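PDB 2QF4: cell shape-determining protein MreC from Streptococcus pneumoniae, which helps to form and maintain cell shape, probably as part of the elongasome that synthesises peripheral peptidoglycan. Local coordinates for residues A[5-10]-A[34-39]; A[40-45]-A[162-167]; A[77-82]-A[108-113]; A[101-106]-A[145-150]; A[115-120]-A[128-133]. All blocks are in the same frame, centred on the assembly; numbering follows the deposited sequence.

Contact 1 of 5, residues A[5-10]-A[34-39]; sequences ATKTLA and GASENM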
# COMPACT_ATOMS: atom_id res chain seq x y z
N ALA A 5 13.32 -11.51 1.02
CA ALA A 5 14.32 -10.98 0.10
C ALA A 5 13.65 -10.04 -0.87
O ALA A 5 12.60 -10.39 -1.43
CB ALA A 5 15.02 -12.11 -0.65
N THR A 6 14.20 -8.85 -1.05
CA THR A 6 13.61 -7.83 -1.90
C THR A 6 14.63 -7.27 -2.88
O THR A 6 15.83 -7.43 -2.74
CB THR A 6 12.93 -6.65 -1.15
OG1 THR A 6 13.93 -5.73 -0.67
CG2 THR A 6 12.05 -7.15 0.01
N LYS A 7 14.09 -6.66 -3.92
CA LYS A 7 14.83 -5.86 -4.87
C LYS A 7 14.21 -4.48 -4.89
O LYS A 7 13.00 -4.35 -4.81
CB LYS A 7 14.80 -6.48 -6.27
CG LYS A 7 13.42 -6.86 -6.78
CD LYS A 7 13.40 -7.57 -8.09
CE LYS A 7 11.97 -7.85 -8.47
NZ LYS A 7 11.84 -8.51 -9.80
N THR A 8 15.05 -3.46 -5.00
CA THR A 8 14.58 -2.10 -4.88
C THR A 8 15.17 -1.23 -5.97
O THR A 8 16.21 -1.53 -6.54
CB THR A 8 14.96 -1.48 -3.52
OG1 THR A 8 16.34 -1.06 -3.54
CG2 THR A 8 14.71 -2.40 -2.34
N LEU A 9 14.50 -0.11 -6.21
CA LEU A 9 14.95 0.87 -7.20
C LEU A 9 14.45 2.23 -6.78
O LEU A 9 13.23 2.44 -6.65
CB LEU A 9 14.34 0.50 -8.57
CG LEU A 9 14.68 1.42 -9.74
CD1 LEU A 9 16.17 1.58 -9.97
CD2 LEU A 9 13.94 0.98 -10.99
N ALA A 10 15.35 3.18 -6.57
CA ALA A 10 14.99 4.55 -6.20
C ALA A 10 15.07 5.40 -7.45
O ALA A 10 16.02 5.29 -8.22
CB ALA A 10 15.89 5.07 -5.08
N GLY A 34 15.05 -2.20 -13.98
CA GLY A 34 14.57 -3.27 -13.11
C GLY A 34 13.21 -3.06 -12.47
O GLY A 34 12.79 -3.86 -11.64
N ALA A 35 12.49 -2.00 -12.84
CA ALA A 35 11.13 -1.82 -12.33
C ALA A 35 10.28 -3.00 -12.79
O ALA A 35 10.41 -3.48 -13.93
CB ALA A 35 10.58 -0.50 -12.82
N SER A 36 9.42 -3.47 -11.87
CA SER A 36 8.52 -4.60 -12.11
C SER A 36 7.11 -4.30 -11.62
O SER A 36 6.85 -3.46 -10.75
CB SER A 36 9.05 -5.93 -11.50
OG SER A 36 9.43 -5.88 -10.13
N GLU A 37 6.19 -5.07 -12.15
CA GLU A 37 4.79 -4.87 -11.91
C GLU A 37 4.37 -5.35 -10.48
O GLU A 37 3.28 -5.01 -10.05
CB GLU A 37 3.90 -5.61 -12.96
CG GLU A 37 4.51 -6.27 -14.21
CD GLU A 37 5.37 -5.39 -15.09
OE1 GLU A 37 4.83 -4.56 -15.85
OE2 GLU A 37 6.59 -5.59 -15.07
N ASN A 38 5.20 -6.12 -9.77
CA ASN A 38 4.86 -6.56 -8.42
C ASN A 38 5.26 -5.56 -7.40
O ASN A 38 5.11 -5.84 -6.22
CB ASN A 38 5.45 -7.99 -8.02
CG ASN A 38 7.00 -8.00 -7.72
OD1 ASN A 38 7.74 -7.12 -8.15
ND2 ASN A 38 7.47 -9.01 -6.95
N MET A 39 5.79 -4.38 -7.82
CA MET A 39 6.41 -3.51 -6.87
C MET A 39 5.46 -2.55 -6.21
O MET A 39 4.51 -2.02 -6.80
CB MET A 39 7.58 -2.74 -7.51
CG MET A 39 8.77 -3.63 -7.84
SD MET A 39 10.07 -2.69 -8.63
CE MET A 39 11.46 -3.84 -8.35
O HOH W 1 12.99 -6.64 -11.61
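Lys7 reaches from strand 6-16 over the loop that leads into strand 40-43, and its aliphatic chain and its ammonium group do different work there. CG lies between the backbone N and the carbonyl carbon (chi1 51°), and from CG onward the chain runs extended. Its methylenes cross the Met39 side chain at about a right angle, with Lys7 CG 3.9 Å from Met39 CE. At the tip, Lys7 NZ stands 3.6 Å from Ser36 OG and donates to a water at 2.8 Å, which in turn donates to Gly34 O; a long flexible amine suits this partly solvated bridge. The loop holds its own shape through a type I turn from Ser36 to Met39. Ser36 OG donates to Asn38 OD1 at 2.9 Å, and Ser36 N makes a weak bond to Met39 SD. Strand 6-16 belongs to the first of two six-stranded antiparallel barrels in this domain, a pairing that fits the alpha-lytic protease fold; here the loop lies against the side of the strand on which Lys7 and Leu9 project, while strand 160-166 pairs with it through backbone bonds at Lys7 and Leu9. Further on, Leu9 CD2 touches Ala35 N at 3.8 Å and Ala35 CB at 4.1 Å, a branched apolar group meeting a small one. Gly34, just before Ala35, has phi 103°, where a side chain would collide with the preceding carbonyl oxygen.

Contact 2 of 5, residues A[40-45]-A[162-167]; sequences LAIANG and ELVGNS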
# COMPACT_ATOMS: atom_id res chain seq x y z
N LEU A 40 5.76 -2.33 -4.95
CA LEU A 40 5.16 -1.29 -4.12
C LEU A 40 6.11 -0.11 -4.08
O LEU A 40 7.25 -0.21 -4.50
CB LEU A 40 4.80 -1.82 -2.74
CG LEU A 40 3.64 -2.84 -2.73
CD1 LEU A 40 3.43 -3.38 -1.33
CD2 LEU A 40 2.35 -2.17 -3.23
N ALA A 41 5.61 1.03 -3.62
CA ALA A 41 6.34 2.28 -3.61
C ALA A 41 6.33 2.88 -2.22
O ALA A 41 5.28 2.96 -1.56
CB ALA A 41 5.68 3.25 -4.61
N ILE A 42 7.51 3.29 -1.76
CA ILE A 42 7.74 3.82 -0.42
C ILE A 42 8.39 5.20 -0.44
O ILE A 42 9.17 5.57 -1.33
CB ILE A 42 8.56 2.80 0.44
CG1 ILE A 42 10.02 2.76 0.17
CG2 ILE A 42 7.99 1.39 0.27
CD1 ILE A 42 10.79 2.05 1.29
N ALA A 43 8.07 5.96 0.59
CA ALA A 43 8.71 7.24 0.88
C ALA A 43 8.67 7.41 2.35
O ALA A 43 7.71 7.04 3.00
CB ALA A 43 7.97 8.40 0.22
N ASN A 44 9.70 8.05 2.89
CA ASN A 44 9.69 8.38 4.31
C ASN A 44 9.45 7.12 5.18
O ASN A 44 8.81 7.21 6.23
CB ASN A 44 8.60 9.46 4.58
CG ASN A 44 8.88 10.83 3.88
OD1 ASN A 44 10.03 11.25 3.76
ND2 ASN A 44 7.81 11.53 3.49
N GLY A 45 9.98 5.97 4.76
CA GLY A 45 9.84 4.72 5.52
C GLY A 45 8.53 3.95 5.39
O GLY A 45 8.40 2.83 5.93
N GLU A 162 11.14 5.09 -3.62
CA GLU A 162 11.74 3.78 -3.72
C GLU A 162 10.71 2.71 -4.08
O GLU A 162 9.72 2.54 -3.39
CB GLU A 162 12.42 3.42 -2.40
CG GLU A 162 13.22 2.12 -2.48
CD GLU A 162 13.93 1.81 -1.20
OE1 GLU A 162 14.30 2.73 -0.46
OE2 GLU A 162 14.18 0.63 -0.95
N LEU A 163 10.94 2.01 -5.17
CA LEU A 163 10.13 0.86 -5.56
C LEU A 163 10.74 -0.38 -4.93
O LEU A 163 11.96 -0.52 -4.85
CB LEU A 163 10.15 0.70 -7.08
CG LEU A 163 9.63 1.86 -7.90
CD1 LEU A 163 9.73 1.51 -9.37
CD2 LEU A 163 8.20 2.26 -7.45
N VAL A 164 9.88 -1.29 -4.46
CA VAL A 164 10.33 -2.49 -3.73
C VAL A 164 9.48 -3.66 -4.22
O VAL A 164 8.25 -3.61 -4.23
CB VAL A 164 10.16 -2.33 -2.20
CG1 VAL A 164 10.69 -3.55 -1.42
CG2 VAL A 164 10.88 -1.07 -1.66
N GLY A 165 10.14 -4.75 -4.59
CA GLY A 165 9.47 -5.99 -4.99
C GLY A 165 10.13 -7.20 -4.35
O GLY A 165 11.25 -7.14 -3.91
N ASN A 166 9.40 -8.30 -4.28
CA ASN A 166 9.93 -9.55 -3.76
C ASN A 166 10.89 -10.09 -4.78
O ASN A 166 10.56 -10.14 -5.94
CB ASN A 166 8.75 -10.53 -3.56
CG ASN A 166 9.08 -11.66 -2.64
OD1 ASN A 166 10.15 -12.25 -2.71
ND2 ASN A 166 8.13 -12.01 -1.81
N SER A 167 12.07 -10.52 -4.35
CA SER A 167 13.03 -11.08 -5.27
C SER A 167 13.02 -12.59 -5.40
O SER A 167 13.73 -13.13 -6.26
CB SER A 167 14.42 -10.60 -4.93
OG SER A 167 14.78 -11.12 -3.70
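Leu40 and Val164 bind each other twice through their main chains: Leu40 N donates to Val164 O at 2.9 Å and Val164 N to Leu40 O at 2.8 Å. Ile42 and Glu162 repeat the pattern two residues along, with Ile42 N to Glu162 O at 2.8 Å and Glu162 N to Ile42 O at 3.1 Å. Between these hydrogen-bonded pairs Ala41 faces Leu163 as a non-hydrogen-bonded pair, where CA-H...O contacts add to the ladder. Strand 160-166 thus joins the first barrel between strands 40-43 and 6-16, bringing the end of the domain back to its beginning. Packing divides over the two faces. On that of Ala41, Leu163 CD2 lies 3.9 Å from Ala41 CB; the small methyl and the branched leucine are both buried, with Val61 of strand 59-63 against them. On the other face Ile42 and Glu162 run alongside each other in the same direction. In the conformer described here, Ile42 CG1 sits between the backbone N and the carbonyl carbon (chi1 78°) and meets Glu162 CB at 3.6 Å. The glutamate's methylenes thereby serve as apolar surface while its chain, extended beyond CG, carries the carboxylate alongside Ile42 CD1. Beta-branched Val164 suits the strand.

Contact 3 of 5, residues A[77-82]-A[108-113]; sequences IQHGST and DISAGD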
# COMPACT_ATOMS: atom_id res chain seq x y z
N ILE A 77 -2.84 -6.50 9.91
CA ILE A 77 -3.06 -5.73 11.13
C ILE A 77 -2.63 -6.61 12.30
O ILE A 77 -3.07 -7.76 12.41
CB ILE A 77 -4.54 -5.38 11.29
CG1 ILE A 77 -5.07 -4.61 10.06
CG2 ILE A 77 -4.78 -4.60 12.55
CD1 ILE A 77 -6.59 -4.48 9.99
N GLN A 78 -1.78 -6.07 13.18
CA GLN A 78 -1.34 -6.81 14.35
C GLN A 78 -2.14 -6.39 15.56
O GLN A 78 -2.15 -5.23 15.93
CB GLN A 78 0.15 -6.55 14.58
CG GLN A 78 0.81 -7.56 15.52
CD GLN A 78 0.74 -9.00 15.02
OE1 GLN A 78 0.68 -9.26 13.80
NE2 GLN A 78 0.78 -9.95 15.95
N HIS A 79 -2.85 -7.34 16.16
CA HIS A 79 -3.63 -7.11 17.36
C HIS A 79 -3.11 -8.06 18.43
O HIS A 79 -3.45 -9.25 18.44
CB HIS A 79 -5.10 -7.36 17.11
CG HIS A 79 -5.95 -7.06 18.30
ND1 HIS A 79 -6.30 -5.78 18.65
CD2 HIS A 79 -6.48 -7.87 19.25
CE1 HIS A 79 -7.04 -5.81 19.73
NE2 HIS A 79 -7.17 -7.07 20.12
N GLY A 80 -2.27 -7.52 19.30
CA GLY A 80 -1.53 -8.33 20.26
C GLY A 80 -0.76 -9.41 19.53
O GLY A 80 0.06 -9.13 18.66
N SER A 81 -1.07 -10.65 19.87
CA SER A 81 -0.39 -11.81 19.27
C SER A 81 -1.10 -12.37 18.02
O SER A 81 -0.64 -13.38 17.44
CB SER A 81 -0.20 -12.91 20.31
OG SER A 81 -1.44 -13.44 20.74
N THR A 82 -2.19 -11.74 17.57
CA THR A 82 -2.85 -12.23 16.36
C THR A 82 -2.69 -11.27 15.20
O THR A 82 -2.53 -10.09 15.37
CB THR A 82 -4.36 -12.44 16.54
OG1 THR A 82 -4.67 -12.73 17.91
CG2 THR A 82 -4.85 -13.59 15.59
N ASP A 108 -10.88 -8.96 17.57
CA ASP A 108 -10.94 -7.56 17.92
C ASP A 108 -9.81 -6.81 17.20
O ASP A 108 -8.72 -7.32 17.01
CB ASP A 108 -10.78 -7.36 19.43
CG ASP A 108 -11.96 -7.86 20.24
OD1 ASP A 108 -13.01 -8.24 19.69
OD2 ASP A 108 -11.80 -7.86 21.48
N ILE A 109 -10.12 -5.57 16.82
CA ILE A 109 -9.17 -4.67 16.20
C ILE A 109 -9.35 -3.34 16.91
O ILE A 109 -10.48 -2.90 17.09
CB ILE A 109 -9.42 -4.55 14.69
CG1 ILE A 109 -9.09 -5.87 13.96
CG2 ILE A 109 -8.59 -3.40 14.06
CD1 ILE A 109 -9.53 -5.88 12.51
N SER A 110 -8.25 -2.75 17.36
CA SER A 110 -8.30 -1.56 18.22
C SER A 110 -7.54 -0.41 17.60
O SER A 110 -6.52 -0.60 16.93
CB SER A 110 -7.62 -1.89 19.55
OG SER A 110 -8.25 -2.95 20.23
N ALA A 111 -7.95 0.79 17.95
CA ALA A 111 -7.21 1.98 17.59
C ALA A 111 -5.74 1.82 18.01
O ALA A 111 -5.45 1.38 19.14
CB ALA A 111 -7.86 3.19 18.26
N GLY A 112 -4.82 2.19 17.14
CA GLY A 112 -3.39 2.07 17.38
C GLY A 112 -2.77 0.80 16.86
O GLY A 112 -1.55 0.75 16.73
N ASP A 113 -3.56 -0.22 16.53
CA ASP A 113 -2.97 -1.46 16.03
C ASP A 113 -2.19 -1.14 14.74
O ASP A 113 -2.64 -0.38 13.87
CB ASP A 113 -4.03 -2.51 15.75
CG ASP A 113 -4.61 -3.16 17.02
OD1 ASP A 113 -4.06 -2.99 18.12
OD2 ASP A 113 -5.62 -3.88 16.86
O HOH W 2 -8.67 -8.03 22.39
O HOH W 3 -3.01 -4.66 19.75
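His79 and Asp113 form the tight centre of this contact: His79 ND1 donates to Asp113 OD2 at 2.7 Å with an N-H...O angle of 161°. The acceptor lies in the plane of the imidazole and is met on its syn side, although ring and carboxylate planes stand 71° apart. Ser110 N also donates to Asp113 OD2, at 2.9 Å, from well above the carboxylate plane, so two N-H groups grip one oxygen and hold the aspartate in place. Asp108 O sits over the centre of the imidazole, 3.0 Å above its plane. Ser110 OG approaches the rim, 3.1 Å from His79 CE1. His79 CG, anti to the backbone N (chi1 -177°), is set on the side of the loop. Toward the barrel, where Ile77 and Ile109 both touch Val133 and Val147, packing is apolar: Ile77 CD1 meets Ile109 CD1 at 4.1 Å, the two side chains crossing at about a right angle.

The outer side is looser and watered. One water lies 2.9 Å from His79 NE2 and donates to Asp108 OD2; a second donates to Asp113 OD1 and accepts from Gly80 N. Gly80 takes the positive phi needed in the type II' turn from His79 to Thr82, and Gly112 does likewise in the type II turn from Ser110 to Asp113. The whole is a His-carboxylate hydrogen bond linking the hairpin turn between strands 74-79 and 82-92 to the loop entering strand 114-118 in the second barrel.

Contact 4 of 5, residues A[101-106]-A[145-150]; sequences SQLNSN and REVTVK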
# COMPACT_ATOMS: atom_id res chain seq x y z
N SER A 101 -10.67 -3.85 3.76
CA SER A 101 -11.74 -4.82 3.97
C SER A 101 -11.25 -6.22 3.60
O SER A 101 -10.06 -6.45 3.53
CB SER A 101 -12.98 -4.38 3.22
OG SER A 101 -12.78 -4.55 1.85
N GLN A 102 -12.18 -7.13 3.43
CA GLN A 102 -11.91 -8.54 3.16
C GLN A 102 -11.06 -9.14 4.25
O GLN A 102 -10.06 -9.81 4.00
CB GLN A 102 -11.30 -8.74 1.79
CG GLN A 102 -12.22 -8.28 0.66
CD GLN A 102 -11.78 -8.75 -0.73
OE1 GLN A 102 -10.69 -9.25 -0.91
NE2 GLN A 102 -12.67 -8.63 -1.67
N LEU A 103 -11.44 -8.88 5.50
CA LEU A 103 -10.64 -9.34 6.63
C LEU A 103 -10.78 -10.84 6.85
O LEU A 103 -11.86 -11.39 6.77
CB LEU A 103 -11.09 -8.62 7.88
CG LEU A 103 -11.11 -7.08 7.82
CD1 LEU A 103 -11.69 -6.52 9.15
CD2 LEU A 103 -9.70 -6.55 7.58
N ASN A 104 -9.68 -11.50 7.19
CA ASN A 104 -9.67 -12.95 7.34
C ASN A 104 -9.99 -13.43 8.74
O ASN A 104 -9.88 -14.61 9.02
CB ASN A 104 -8.35 -13.59 6.84
CG ASN A 104 -7.24 -13.50 7.83
OD1 ASN A 104 -7.21 -12.59 8.66
ND2 ASN A 104 -6.30 -14.45 7.74
N SER A 105 -10.40 -12.54 9.62
CA SER A 105 -10.58 -12.85 11.04
C SER A 105 -11.66 -11.97 11.64
O SER A 105 -11.84 -10.83 11.19
CB SER A 105 -9.25 -12.57 11.76
OG SER A 105 -9.30 -12.67 13.14
N ASN A 106 -12.32 -12.48 12.68
CA ASN A 106 -13.22 -11.66 13.48
C ASN A 106 -12.57 -11.22 14.78
O ASN A 106 -13.27 -10.76 15.69
CB ASN A 106 -14.56 -12.33 13.72
CG ASN A 106 -15.13 -12.83 12.46
OD1 ASN A 106 -15.26 -12.06 11.48
ND2 ASN A 106 -15.43 -14.10 12.44
N ARG A 145 -17.04 -6.30 7.66
CA ARG A 145 -16.33 -5.38 8.54
C ARG A 145 -15.22 -4.68 7.76
O ARG A 145 -14.46 -5.31 6.99
CB ARG A 145 -15.75 -6.08 9.77
CG ARG A 145 -15.02 -5.17 10.74
CD ARG A 145 -14.76 -5.80 12.09
NE ARG A 145 -13.87 -6.95 12.01
CZ ARG A 145 -13.00 -7.31 12.95
NH1 ARG A 145 -12.82 -6.60 14.06
NH2 ARG A 145 -12.27 -8.39 12.77
N GLU A 146 -15.06 -3.39 8.03
CA GLU A 146 -14.06 -2.55 7.38
C GLU A 146 -13.22 -1.88 8.45
O GLU A 146 -13.69 -1.64 9.55
CB GLU A 146 -14.79 -1.47 6.57
CG GLU A 146 -13.98 -0.42 5.84
CD GLU A 146 -14.88 0.75 5.43
OE1 GLU A 146 -16.00 0.48 4.92
OE2 GLU A 146 -14.52 1.94 5.69
N VAL A 147 -11.99 -1.60 8.12
CA VAL A 147 -11.07 -0.91 9.00
C VAL A 147 -10.65 0.38 8.36
O VAL A 147 -10.32 0.41 7.16
CB VAL A 147 -9.81 -1.76 9.31
CG1 VAL A 147 -8.97 -1.12 10.41
CG2 VAL A 147 -10.20 -3.17 9.71
N THR A 148 -10.60 1.46 9.13
CA THR A 148 -10.00 2.72 8.70
C THR A 148 -8.65 2.92 9.37
O THR A 148 -8.48 2.57 10.55
CB THR A 148 -10.94 3.93 8.89
OG1 THR A 148 -11.34 4.05 10.26
CG2 THR A 148 -12.19 3.81 7.99
N VAL A 149 -7.70 3.43 8.59
CA VAL A 149 -6.32 3.51 8.96
C VAL A 149 -5.74 4.90 8.67
O VAL A 149 -5.96 5.47 7.59
CB VAL A 149 -5.52 2.43 8.20
CG1 VAL A 149 -4.00 2.55 8.35
CG2 VAL A 149 -5.98 1.02 8.61
N LYS A 150 -4.98 5.40 9.62
CA LYS A 150 -4.24 6.65 9.43
C LYS A 150 -2.88 6.31 8.84
O LYS A 150 -2.09 5.61 9.46
CB LYS A 150 -4.07 7.38 10.77
CG LYS A 150 -3.33 8.68 10.63
CD LYS A 150 -3.13 9.39 11.94
CE LYS A 150 -2.74 10.86 11.72
NZ LYS A 150 -2.76 11.62 12.98
O HOH W 4 -14.22 -7.85 6.05
O HOH W 5 -14.55 -9.32 10.37
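Arg145 supplies the direct polar link to the 101-106 loop. Its NH2 donates to Ser105 O at 2.9 Å; the oxygen lies in the guanidinium plane, at its edge, but the N-H...O angle of 139° makes the bond bent. The same NH2 also donates to Ser107 O, so one nitrogen serves two carbonyls along the loop. Arginine suits this place because its several N-H groups can reach more than one main-chain oxygen of a loop. A bend at chi3 (64°) brings NE near Leu103 CD1.

Two waters extend the polar network. One accepts from Arg145 NE at 3.0 Å and can donate to Asn106 OD1. The other accepts from Leu103 N and can donate to Arg145 O at 2.7 Å, joining the two main chains where they have begun to separate.

Apolar contact centres on Leu103. Its CD1 touches Arg145 NE at 3.6 Å and Val147 CG2 at 3.7 Å, and its CD2 also reaches that methyl. The leucine crosses both neighbours at about a right angle, and its CD1 methyl is shared by the arginine chain and the buried valine. Leucine has the length to reach them from a loop, whereas beta-branched Val147 fits the strand.

The loop leaves strand 97-101 just where that strand pairs with strand 146-151 in the second barrel. Ile109 packs on Leu103, Arg145 and Val147, while Asn104 OD1 is hydrogen-bonded to Tyr85 N of strand 82-92.

Contact 5 of 5, residues A[115-120]-A[128-133]; sequences VTTGGL and IPVGEV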
# COMPACT_ATOMS: atom_id res chain seq x y z
N VAL A 115 -0.48 -1.50 11.10
CA VAL A 115 -0.82 -2.02 9.80
C VAL A 115 0.40 -1.99 8.91
O VAL A 115 1.08 -0.95 8.84
CB VAL A 115 -1.97 -1.21 9.14
CG1 VAL A 115 -2.44 -1.85 7.85
CG2 VAL A 115 -3.11 -1.04 10.11
N THR A 116 0.71 -3.12 8.31
CA THR A 116 1.86 -3.27 7.42
C THR A 116 1.38 -4.03 6.17
O THR A 116 0.28 -4.55 6.12
CB THR A 116 3.01 -4.04 8.12
OG1 THR A 116 2.52 -5.31 8.56
CG2 THR A 116 3.55 -3.24 9.26
N THR A 117 2.23 -4.08 5.14
CA THR A 117 1.84 -4.86 3.97
C THR A 117 1.87 -6.34 4.33
O THR A 117 2.64 -6.81 5.16
CB THR A 117 2.68 -4.54 2.76
OG1 THR A 117 4.09 -4.75 3.05
CG2 THR A 117 2.44 -3.09 2.29
N GLY A 118 0.97 -7.09 3.71
CA GLY A 118 0.79 -8.50 4.00
C GLY A 118 1.55 -9.47 3.16
O GLY A 118 1.79 -10.61 3.57
N GLY A 119 1.94 -9.06 1.96
CA GLY A 119 2.69 -9.93 1.04
C GLY A 119 1.89 -10.95 0.26
O GLY A 119 2.49 -11.71 -0.49
N LEU A 120 0.57 -10.94 0.33
CA LEU A 120 -0.26 -11.82 -0.46
C LEU A 120 -0.63 -11.12 -1.76
O LEU A 120 -0.43 -9.92 -1.94
CB LEU A 120 -1.51 -12.21 0.33
CG LEU A 120 -1.30 -12.87 1.68
CD1 LEU A 120 -2.66 -13.17 2.32
CD2 LEU A 120 -0.46 -14.15 1.51
N ILE A 128 6.06 -3.79 5.07
CA ILE A 128 6.27 -2.37 4.86
C ILE A 128 5.25 -1.62 5.72
O ILE A 128 4.06 -1.93 5.67
CB ILE A 128 6.06 -1.99 3.40
CG1 ILE A 128 7.04 -2.71 2.48
CG2 ILE A 128 6.16 -0.47 3.22
CD1 ILE A 128 6.69 -2.61 0.99
N PRO A 129 5.69 -0.63 6.53
CA PRO A 129 4.72 0.14 7.33
C PRO A 129 3.67 0.81 6.45
O PRO A 129 4.01 1.44 5.46
CB PRO A 129 5.59 1.17 8.06
CG PRO A 129 6.93 0.51 8.11
CD PRO A 129 7.06 -0.20 6.81
N VAL A 130 2.42 0.73 6.89
CA VAL A 130 1.28 1.41 6.25
C VAL A 130 0.69 2.50 7.14
O VAL A 130 0.53 3.64 6.70
CB VAL A 130 0.20 0.39 5.84
CG1 VAL A 130 -1.02 1.09 5.21
CG2 VAL A 130 0.78 -0.58 4.84
N GLY A 131 0.40 2.16 8.38
CA GLY A 131 -0.19 3.12 9.31
C GLY A 131 -0.70 2.45 10.54
O GLY A 131 -0.26 1.36 10.88
N GLU A 132 -1.64 3.12 11.20
CA GLU A 132 -2.23 2.59 12.42
C GLU A 132 -3.73 2.66 12.32
O GLU A 132 -4.29 3.59 11.71
CB GLU A 132 -1.74 3.32 13.65
CG GLU A 132 -2.15 4.73 13.77
CD GLU A 132 -1.65 5.39 15.05
OE1 GLU A 132 -1.20 4.67 15.97
OE2 GLU A 132 -1.71 6.64 15.10
N VAL A 133 -4.39 1.68 12.93
CA VAL A 133 -5.83 1.64 12.92
C VAL A 133 -6.43 2.84 13.62
O VAL A 133 -5.98 3.23 14.71
CB VAL A 133 -6.33 0.33 13.60
CG1 VAL A 133 -7.83 0.37 13.80
CG2 VAL A 133 -5.91 -0.89 12.77
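A classic beta bulge interrupts the hairpin of strands 114-118 and 126-137 in the second barrel: Val130 and Gly131 both face Val115. Val115 O accepts from Val130 N at 2.9 Å and from Gly131 N at 3.2 Å, both reaching it from the same face of its carbonyl plane. Val115 N returns a bond to Gly131 O at 2.9 Å. Beyond the bulge, Thr117 N donates to Ile128 O, and Ile128 N donates to Thr117 OG1 at 3.0 Å. That hydroxyl stands between the backbone N and the carbonyl carbon (chi1 56°), where it takes the N-H; it is also hydrogen-bonded to Val125 O. Pro129 has no N-H to give and lies opposite Thr116 in a non-hydrogen-bonded pair, a position that asks for none. Valines fill the buried side. Val115 CG1 meets Val130 CB at 4.0 Å, and Val115 CG2 crosses to Val133 CG2 at 3.9 Å, with Val149 of strand 146-151 packing on Val115. Gly131, at phi 168° and psi -157°, is nearly fully extended and puts no side chain beside Val115. The chemistry implies a bulged but still hydrogen-bonded strand pair: one carbonyl accepts the N-H groups of both bulge residues, and a threonine hydroxyl serves as acceptor for Ile128 N.

Overall arrangement
From the N terminus, contact 1 closes first, joining the opening strand 6-16 to the loop before strand 40-43. Contact 2 then opens at that strand and closes only at 162-167, so it spans nearly the whole remaining chain; contacts 3, 4 and 5 are nested inside it. Contacts 1 and 2 meet in the first barrel, where strands 6-16 and 160-166 are neighbours. Contacts 3 and 4 cross along the chain, and contact 5 is nested within contact 4 but follows contact 3; all three build the second barrel. Contacts 2 and 5 touch at the junction of the two barrels through Leu40 and Ile42 against Thr117 and Ile128, whereas the centres of contacts 1 and 3 lie about 29 Å apart.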